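Local coordinates for msDPBB_sym2 protein (Synthetic construct, PDB 7DWW) that is a computationally designed double-psi beta-barrel protein, built to recreate the core fold of RNA polymerase, with no natural function assigned, at residues Ser3-Val9 with Gly80-Met86; Ile42-Val48 with Leu71-Val77. One frame throughout, in Å; residues are numbered along the deposited sequence.

Interaction 1: residues Ser3-Val9 with Gly80-Met86; sequences SSVIARV and GDLVEIM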
loop_
_atom_site.group_PDB
_atom_site.type_symbol
_atom_site.label_atom_id
_atom_site.label_comp_id
_atom_site.label_asym_id
_atom_site.label_seq_id
_atom_site.Cartn_x
_atom_site.Cartn_y
_atom_site.Cartn_z
ATOM N N SER A 3 -0.662 -9.248 -11.635
ATOM C CA SER A 3 -0.793 -7.844 -11.997
ATOM C C SER A 3 -0.124 -6.977 -10.942
ATOM O O SER A 3 -0.348 -7.213 -9.751
ATOM C CB SER A 3 -2.269 -7.477 -12.126
ATOM O OG SER A 3 -2.423 -6.305 -12.917
ATOM N N SER A 4 0.681 -5.977 -11.324
ATOM C CA SER A 4 1.349 -5.220 -10.287
ATOM C C SER A 4 1.502 -3.756 -10.674
ATOM O O SER A 4 1.514 -3.388 -11.859
ATOM C CB SER A 4 2.711 -5.816 -9.926
ATOM O OG SER A 4 3.607 -5.693 -10.991
ATOM N N VAL A 5 1.638 -2.923 -9.641
ATOM C CA VAL A 5 1.955 -1.499 -9.769
ATOM C C VAL A 5 3.126 -1.180 -8.843
ATOM O O VAL A 5 3.459 -1.952 -7.954
ATOM C CB VAL A 5 0.754 -0.593 -9.444
ATOM C CG1 VAL A 5 -0.380 -0.873 -10.376
ATOM C CG2 VAL A 5 0.316 -0.751 -7.952
ATOM N N ILE A 6 3.766 -0.034 -9.074
ATOM C CA ILE A 6 4.888 0.432 -8.265
ATOM C C ILE A 6 4.426 1.674 -7.516
ATOM O O ILE A 6 3.847 2.590 -8.108
ATOM C CB ILE A 6 6.129 0.745 -9.132
ATOM C CG1 ILE A 6 6.490 -0.494 -9.936
ATOM C CG2 ILE A 6 7.265 1.275 -8.308
ATOM C CD1 ILE A 6 6.934 -1.664 -9.127
ATOM N N ALA A 7 4.688 1.714 -6.221
ATOM C CA ALA A 7 4.309 2.885 -5.444
ATOM C C ALA A 7 5.404 3.184 -4.444
ATOM O O ALA A 7 6.232 2.322 -4.126
ATOM C CB ALA A 7 2.976 2.680 -4.721
ATOM N N ARG A 8 5.440 4.431 -3.981
ATOM C CA ARG A 8 6.370 4.838 -2.947
ATOM C C ARG A 8 5.712 4.721 -1.582
ATOM O O ARG A 8 4.547 5.091 -1.407
ATOM C CB ARG A 8 6.851 6.273 -3.141
ATOM C CG ARG A 8 8.351 6.393 -3.218
ATOM C CD ARG A 8 8.748 7.794 -3.615
ATOM N NE ARG A 8 9.489 7.889 -4.866
ATOM C CZ ARG A 8 10.751 7.509 -5.053
ATOM N NH1 ARG A 8 11.442 6.976 -4.057
ATOM N NH2 ARG A 8 11.327 7.669 -6.245
ATOM N N VAL A 9 6.483 4.250 -0.612
ATOM C CA VAL A 9 5.953 3.965 0.713
ATOM C C VAL A 9 5.787 5.284 1.459
ATOM O O VAL A 9 6.698 6.127 1.455
ATOM C CB VAL A 9 6.884 2.993 1.461
ATOM C CG1 VAL A 9 6.519 2.871 2.949
ATOM C CG2 VAL A 9 6.894 1.636 0.742
ATOM N N GLY A 80 9.514 6.429 1.783
ATOM C CA GLY A 80 10.303 6.826 0.617
ATOM C C GLY A 80 10.687 5.657 -0.300
ATOM O O GLY A 80 10.921 5.891 -1.490
ATOM N N ASP A 81 10.741 4.446 0.232
ATOM C CA ASP A 81 11.124 3.289 -0.581
ATOM C C ASP A 81 10.089 3.012 -1.662
ATOM O O ASP A 81 8.894 3.249 -1.480
ATOM C CB ASP A 81 11.258 2.041 0.283
ATOM C CG ASP A 81 12.474 2.071 1.173
ATOM O OD1 ASP A 81 13.449 2.769 0.821
ATOM O OD2 ASP A 81 12.455 1.350 2.195
ATOM N N LEU A 82 10.558 2.517 -2.809
ATOM C CA LEU A 82 9.638 1.980 -3.806
ATOM C C LEU A 82 9.329 0.535 -3.450
ATOM O O LEU A 82 10.227 -0.211 -3.040
ATOM C CB LEU A 82 10.222 2.040 -5.212
ATOM C CG LEU A 82 10.569 3.435 -5.739
ATOM C CD1 LEU A 82 11.022 3.338 -7.161
ATOM C CD2 LEU A 82 9.359 4.320 -5.646
ATOM N N VAL A 83 8.052 0.149 -3.592
ATOM C CA VAL A 83 7.607 -1.234 -3.441
ATOM C C VAL A 83 6.780 -1.589 -4.660
ATOM O O VAL A 83 6.177 -0.722 -5.298
ATOM C CB VAL A 83 6.770 -1.480 -2.162
ATOM C CG1 VAL A 83 7.678 -1.437 -0.952
ATOM C CG2 VAL A 83 5.683 -0.412 -2.041
ATOM N N GLU A 84 6.736 -2.884 -4.951
ATOM C CA GLU A 84 5.804 -3.444 -5.917
ATOM C C GLU A 84 4.592 -4.021 -5.212
ATOM O O GLU A 84 4.728 -4.745 -4.217
ATOM C CB GLU A 84 6.446 -4.546 -6.755
ATOM C CG GLU A 84 5.470 -5.234 -7.672
ATOM C CD GLU A 84 6.150 -6.215 -8.584
ATOM O OE1 GLU A 84 7.391 -6.365 -8.497
ATOM O OE2 GLU A 84 5.440 -6.830 -9.403
ATOM N N ILE A 85 3.404 -3.716 -5.722
ATOM C CA ILE A 85 2.155 -4.188 -5.119
ATOM C C ILE A 85 1.463 -5.041 -6.150
ATOM O O ILE A 85 1.256 -4.600 -7.296
ATOM C CB ILE A 85 1.265 -3.018 -4.673
ATOM C CG1 ILE A 85 2.063 -2.119 -3.749
ATOM C CG2 ILE A 85 -0.082 -3.531 -4.034
ATOM C CD1 ILE A 85 1.344 -0.893 -3.282
ATOM N N MET A 86 1.212 -6.288 -5.809
ATOM C CA MET A 86 0.718 -7.241 -6.775
ATOM C C MET A 86 -0.531 -7.920 -6.250
ATOM O O MET A 86 -0.618 -8.265 -5.069
ATOM C CB MET A 86 1.798 -8.280 -7.085
ATOM C CG MET A 86 1.417 -9.314 -8.105
ATOM S SD MET A 86 2.721 -10.557 -8.252
ATOM C CE MET A 86 4.050 -9.763 -7.360
#
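Strands 4-9 and 82-86 run antiparallel (152° between directions, axes 4.6 Å apart), with Val5-Ile85 and Ala7-Val83 as the hydrogen-bonded pairs: Val5 N to Ile85 O is 2.9 Å, Ala7 N to Val83 O 3.0 Å. Side chains alternate faces. On the outer one, Ser4 in the p rotamer donates OG to Glu84 OE2 (2.7 Å), reached by an extended t,t glutamate chain. Ile6, m,m, folds CD1 to 3.8 Å from Glu84 CB. Arg8, with chi1 between wells at -124°, lays its guanidinium against Leu82 CD2 and hydrogen-bonds NH1 to Gly80 O (2.8 Å). On the inner face Ile85 (m,t) extends CD1 to 4.2 Å from Ala7 CB; next to this face Val9, t, its CB directed sideways, brings CG2 within 3.6 Å of Val83 CG1. This face is buried in the double-psi barrel: Ala7, Val83 and Ile85 meet Val65 of strand 64-67, Val83 and Ile85 touch strand 39-43, and Val5 and Ile85 pack on Leu32 of helix 26-32.

Interaction 2: residues Ile42-Val48 with Leu71-Val77; sequences IMKVSSV and LMRLLGV
Residues 42-48 form a tight beta-hairpin end, and the last turn of helix 69-75 plugs its side, a helix end packed on a hairpin of the double-psi barrel. Ile42 and Val48 pair in both directions (Ile42 N to Val48 O 2.7 Å, Val48 N to Ile42 O 3.0 Å). Lys44 (phi/psi -131°/-79°) and Val45 (-109°/-49°) turn the chain, and Lys44 N to Ser46 O, 3.2 Å, closes the loop. In 71-77 the helix ends in a Schellman motif: Gly76, phi 82°, is C-prime, with Val77 N on Met72 O at 3.0 Å and a weak Gly76 N to Arg73 O bond at 3.2 Å. Ser46 and Leu75 have the nearest CA atoms, 5.7 Å apart.

The main bump is Leu75 (t,p), which gives up 121 Å² of the 412 Å² buried in total. Its CD1 presses against the hairpin backbone, 3.2 Å from Ile42 O and 3.5 Å from both Ser46 O and Ser47 CA, while CD2 meets Ile42 CG2 at 3.4 Å. Conversely Val48 (t) enters a hollow lined by three leucines, all t,p: CG1 lies 3.5 Å from Leu71 CD1, and CG2 lies 3.8 Å from Leu74 CD2 and 3.9 Å from Leu75 CB. Beyond the helix end, Val77 CG1 (m) touches Lys44 CB at 3.8 Å. Ile42 and Leu71 also meet Val22 and Ala50 of strands 21-24 and 47-54. No hydrogen bond crosses between the segments, so apolar shape fit holds the helix here.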
loop_
_atom_site.group_PDB
_atom_site.type_symbol
_atom_site.label_atom_id
_atom_site.label_comp_id
_atom_site.label_asym_id
_atom_site.label_seq_id
_atom_site.Cartn_x
_atom_site.Cartn_y
_atom_site.Cartn_z
ATOM N N ILE A 42 3.076 -7.121 -1.087
ATOM C CA ILE A 42 3.943 -5.957 -1.176
ATOM C C ILE A 42 5.370 -6.417 -0.987
ATOM O O ILE A 42 5.686 -7.079 0.003
ATOM C CB ILE A 42 3.574 -4.889 -0.131
ATOM C CG1 ILE A 42 2.121 -4.469 -0.322
ATOM C CG2 ILE A 42 4.530 -3.691 -0.275
ATOM C CD1 ILE A 42 1.500 -3.849 0.906
ATOM N N MET A 43 6.236 -6.071 -1.937
ATOM C CA MET A 43 7.598 -6.583 -1.967
ATOM C C MET A 43 8.618 -5.466 -2.147
ATOM O O MET A 43 8.358 -4.446 -2.813
ATOM C CB MET A 43 7.794 -7.595 -3.099
ATOM C CG MET A 43 6.569 -8.426 -3.420
ATOM S SD MET A 43 6.828 -9.457 -4.877
ATOM C CE MET A 43 8.527 -9.969 -4.618
ATOM N N LYS A 44 9.769 -5.675 -1.509
ATOM C CA LYS A 44 11.011 -5.013 -1.880
ATOM C C LYS A 44 12.064 -6.112 -1.966
ATOM O O LYS A 44 12.333 -6.632 -3.053
ATOM C CB LYS A 44 11.396 -3.931 -0.869
ATOM C CG LYS A 44 12.752 -3.290 -1.121
ATOM C CD LYS A 44 12.732 -1.802 -0.813
ATOM C CE LYS A 44 13.058 -0.976 -2.058
ATOM N NZ LYS A 44 14.390 -1.351 -2.644
ATOM N N VAL A 45 12.614 -6.576 -0.849
ATOM C CA VAL A 45 13.444 -7.774 -0.813
ATOM C C VAL A 45 12.714 -8.918 -0.122
ATOM O O VAL A 45 12.661 -10.036 -0.637
ATOM C CB VAL A 45 14.802 -7.485 -0.136
ATOM C CG1 VAL A 45 15.467 -8.784 0.327
ATOM C CG2 VAL A 45 15.706 -6.719 -1.092
ATOM N N SER A 46 12.141 -8.652 1.053
ATOM C CA SER A 46 11.154 -9.530 1.657
ATOM C C SER A 46 9.792 -9.272 1.003
ATOM O O SER A 46 9.663 -8.500 0.044
ATOM C CB SER A 46 11.122 -9.314 3.173
ATOM O OG SER A 46 10.458 -10.380 3.845
ATOM N N SER A 47 8.755 -9.938 1.508
ATOM C CA SER A 47 7.393 -9.719 1.044
ATOM C C SER A 47 6.434 -9.891 2.211
ATOM O O SER A 47 6.733 -10.558 3.208
ATOM C CB SER A 47 7.029 -10.646 -0.109
ATOM O OG SER A 47 5.665 -10.993 -0.052
ATOM N N VAL A 48 5.272 -9.258 2.070
ATOM C CA VAL A 48 4.213 -9.223 3.080
ATOM C C VAL A 48 2.901 -9.160 2.318
ATOM O O VAL A 48 2.823 -8.519 1.266
ATOM C CB VAL A 48 4.373 -8.002 4.023
ATOM C CG1 VAL A 48 3.097 -7.767 4.794
ATOM C CG2 VAL A 48 5.541 -8.182 4.971
ATOM N N LEU A 71 4.106 -2.426 9.802
ATOM C CA LEU A 71 4.083 -3.243 8.560
ATOM C C LEU A 71 5.334 -2.922 7.745
ATOM O O LEU A 71 5.927 -3.817 7.199
ATOM C CB LEU A 71 2.804 -2.987 7.768
ATOM C CG LEU A 71 2.554 -3.975 6.630
ATOM C CD1 LEU A 71 2.311 -5.378 7.156
ATOM C CD2 LEU A 71 1.410 -3.525 5.758
ATOM N N MET A 72 5.735 -1.661 7.744
ATOM C CA MET A 72 6.993 -1.262 7.078
ATOM C C MET A 72 8.146 -2.039 7.721
ATOM O O MET A 72 8.962 -2.573 7.021
ATOM C CB MET A 72 7.247 0.229 7.296
ATOM C CG MET A 72 6.316 1.127 6.561
ATOM S SD MET A 72 6.823 2.830 6.777
ATOM C CE MET A 72 5.245 3.655 6.701
ATOM N N ARG A 73 8.177 -2.100 9.045
ATOM C CA ARG A 73 9.279 -2.824 9.719
ATOM C C ARG A 73 9.226 -4.303 9.350
ATOM O O ARG A 73 10.272 -4.895 9.164
ATOM C CB ARG A 73 9.213 -2.629 11.231
ATOM C CG ARG A 73 9.855 -1.343 11.720
ATOM C CD ARG A 73 9.916 -1.267 13.225
ATOM N NE ARG A 73 8.653 -0.925 13.814
ATOM C CZ ARG A 73 8.032 -1.694 14.679
ATOM N NH1 ARG A 73 8.581 -2.839 15.027
ATOM N NH2 ARG A 73 6.883 -1.321 15.191
ATOM N N LEU A 74 8.038 -4.876 9.267
ATOM C CA LEU A 74 7.954 -6.304 8.910
ATOM C C LEU A 74 8.513 -6.520 7.511
ATOM O O LEU A 74 9.225 -7.478 7.327
ATOM C CB LEU A 74 6.495 -6.749 8.965
ATOM C CG LEU A 74 6.291 -8.242 8.774
ATOM C CD1 LEU A 74 6.939 -9.019 9.896
ATOM C CD2 LEU A 74 4.823 -8.578 8.667
ATOM N N LEU A 75 8.198 -5.630 6.576
ATOM C CA LEU A 75 8.619 -5.833 5.200
ATOM C C LEU A 75 10.089 -5.485 5.024
ATOM O O LEU A 75 10.718 -5.930 4.053
ATOM C CB LEU A 75 7.733 -4.993 4.284
ATOM C CG LEU A 75 7.950 -5.043 2.778
ATOM C CD1 LEU A 75 7.867 -6.475 2.257
ATOM C CD2 LEU A 75 6.896 -4.151 2.167
ATOM N N GLY A 76 10.636 -4.694 5.946
ATOM C CA GLY A 76 11.956 -4.139 5.805
ATOM C C GLY A 76 12.059 -2.885 4.956
ATOM O O GLY A 76 13.035 -2.752 4.207
ATOM N N VAL A 77 11.090 -1.965 5.037
ATOM C CA VAL A 77 11.105 -0.751 4.222
ATOM C C VAL A 77 10.934 0.490 5.093
ATOM O O VAL A 77 10.490 0.409 6.242
ATOM C CB VAL A 77 10.025 -0.776 3.113
ATOM C CG1 VAL A 77 10.302 -1.887 2.129
ATOM C CG2 VAL A 77 8.630 -0.918 3.707
#

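In the fold
From the N terminus, strand 4-11 waits for the last strand, 82-87, so interaction 1 closes a loop of 70 intervening residues that takes in most of the chain. Nested inside it, interaction 2 closes a shorter one of 22 residues, from the hairpin joining strands 39-43 and 47-54 to the end of helix 69-75. A short loop, 76-81, then carries the chain from that helix into strand 82-87. Their centres are 11 Å apart, and the two contacts touch where strands 39-43 and 82-87 adjoin: Glu84 O lies 3.0 Å from Met43 N, a probable hydrogen bond, and Val83 CB packs 3.7 Å from Ile42 CG2. Together they join the first and last strands, the 39-54 hairpin and helix 69-75 within the barrel.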